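Local coordinates for protein YchN (Escherichia coli, PDB 1JX7), which is of unknown function but belongs to the DsrE/DsrF-like family and assembles into a homohexamer built as a dimer of trimers, at the interface of chains A and B. Coordinates in Å, arbitrary orientation; residue numbers count along the deposited sequence, not the author numbering. Chains: chain A/B, Hypothetical protein YCHN.

The interface of chains A and B. Residues chain A 108-109; chain B 2, 4, 28, 32, 35, 113.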
loop_
_atom_site.group_PDB
_atom_site.type_symbol
_atom_site.label_atom_id
_atom_site.label_comp_id
_atom_site.label_asym_id
_atom_site.label_seq_id
_atom_site.Cartn_x
_atom_site.Cartn_y
_atom_site.Cartn_z
ATOM N N THR A 108 15.516 3.725 -19.987
ATOM C CA THR A 108 15.431 4.930 -19.172
ATOM C C THR A 108 16.382 6.007 -19.663
ATOM O O THR A 108 16.017 7.172 -19.788
ATOM C CB THR A 108 15.789 4.630 -17.703
ATOM O OG1 THR A 108 14.847 3.709 -17.149
ATOM C CG2 THR A 108 15.773 5.896 -16.898
ATOM N N LEU A 109 17.623 5.601 -19.928
ATOM C CA LEU A 109 18.655 6.519 -20.396
ATOM C C LEU A 109 18.385 7.075 -21.798
ATOM O O LEU A 109 18.767 8.204 -22.106
ATOM C CB LEU A 109 20.017 5.824 -20.358
ATOM C CG LEU A 109 20.732 5.825 -18.997
ATOM C CD1 LEU A 109 21.973 4.943 -19.070
ATOM C CD2 LEU A 109 21.112 7.244 -18.612
ATOM N N GLN B 2 23.305 14.471 -19.110
ATOM C CA GLN B 2 21.991 13.949 -18.719
ATOM C C GLN B 2 21.854 13.947 -17.199
ATOM O O GLN B 2 22.706 13.413 -16.488
ATOM C CB GLN B 2 21.770 12.528 -19.247
ATOM C CG GLN B 2 20.387 12.010 -18.925
ATOM C CD GLN B 2 20.035 10.749 -19.687
ATOM O OE1 GLN B 2 20.055 10.726 -20.908
ATOM N NE2 GLN B 2 19.691 9.694 -18.963
ATOM N N ILE B 4 19.479 12.826 -14.075
ATOM C CA ILE B 4 18.370 12.003 -13.599
ATOM C C ILE B 4 18.219 12.106 -12.094
ATOM O O ILE B 4 19.214 12.125 -11.360
ATOM C CB ILE B 4 18.569 10.511 -13.944
ATOM C CG1 ILE B 4 18.511 10.293 -15.457
ATOM C CG2 ILE B 4 17.474 9.680 -13.299
ATOM C CD1 ILE B 4 18.610 8.842 -15.846
ATOM N N LEU B 28 21.627 2.286 -13.567
ATOM C CA LEU B 28 21.781 3.500 -14.363
ATOM C C LEU B 28 23.209 4.028 -14.265
ATOM O O LEU B 28 23.757 4.534 -15.233
ATOM C CB LEU B 28 20.816 4.586 -13.870
ATOM C CG LEU B 28 19.354 4.537 -14.321
ATOM C CD1 LEU B 28 18.553 5.596 -13.587
ATOM C CD2 LEU B 28 19.280 4.773 -15.806
ATOM N N GLU B 32 25.633 4.234 -18.062
ATOM C CA GLU B 32 26.199 5.541 -18.365
ATOM C C GLU B 32 26.933 6.040 -17.126
ATOM O O GLU B 32 26.375 6.792 -16.332
ATOM C CB GLU B 32 25.073 6.512 -18.693
ATOM C CG GLU B 32 25.513 7.811 -19.307
ATOM C CD GLU B 32 25.679 7.691 -20.799
ATOM O OE1 GLU B 32 24.834 7.014 -21.422
ATOM O OE2 GLU B 32 26.633 8.277 -21.348
ATOM N N LEU B 35 26.778 10.120 -15.714
ATOM C CA LEU B 35 25.378 10.521 -15.610
ATOM C C LEU B 35 25.224 11.271 -14.304
ATOM O O LEU B 35 25.726 10.811 -13.276
ATOM C CB LEU B 35 24.496 9.273 -15.554
ATOM C CG LEU B 35 23.003 9.313 -15.878
ATOM C CD1 LEU B 35 22.403 8.017 -15.390
ATOM C CD2 LEU B 35 22.310 10.481 -15.206
ATOM N N LYS B 113 15.155 13.984 -16.551
ATOM C CA LYS B 113 14.265 12.857 -16.308
ATOM C C LYS B 113 14.125 12.617 -14.811
ATOM O O LYS B 113 15.121 12.374 -14.121
ATOM C CB LYS B 113 14.800 11.588 -16.970
ATOM C CG LYS B 113 14.715 11.600 -18.488
ATOM C CD LYS B 113 14.844 10.199 -19.037
ATOM C CE LYS B 113 16.286 9.845 -19.368
ATOM N NZ LYS B 113 16.674 10.253 -20.756
#
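A:Leu109 passes B:Leu28 of helix 16-31 with the two side chains pointing opposite ways, in a largely apolar recess on chain B, a worked example of how one subunit of an oligomer keys into the next by a leucine just past a helix end, here helix 101-107. Of the leucine's surface 106 Å² is hidden by the partner. The two methyl branches divide the work. CD1 reaches out to B:Glu32, but that residue is poorly ordered, so the approach of its CB to A:Leu109 CD1 at 3.5 Å is tentative. CD2 points deeper, crossing the side chain of B:Leu35 at a slant, with B:Leu35 CD1 3.6 Å away. The B:Ile4 CD1 methyl lies farther from A:Leu109 CD2, at 4.1 Å. With CG set opposite the carbonyl carbon, the A:Leu109 fork faces this wall. B:Leu28 CD2 lies 3.7 Å from A:Leu109 CG and also touches A:Thr108 CG2, whose side chain it meets nearly at right angles. The amide end of B:Gln2, on an extended chain, closes another flank of the leucine.

Beside this plug, B:Lys113 supplies a hydrogen bond. Bends in the outer part of its chain (chi3 -92°, chi4 -87°) turn the amine NZ towards the backbone of chain A, and a weak bond to B:Gln2 OE1 may help to steady it, although the modelled turn of that amide is doubtful. A methionine in its place would probably leave the carbonyl of A:Leu109 without this donor and weaken the tie between the chains. The bond itself, from B:Lys113 NZ to A:Leu109 O, spans 3.2 Å. Its nitrogen sits above the carbonyl plane, with a C=O...N angle of 106°.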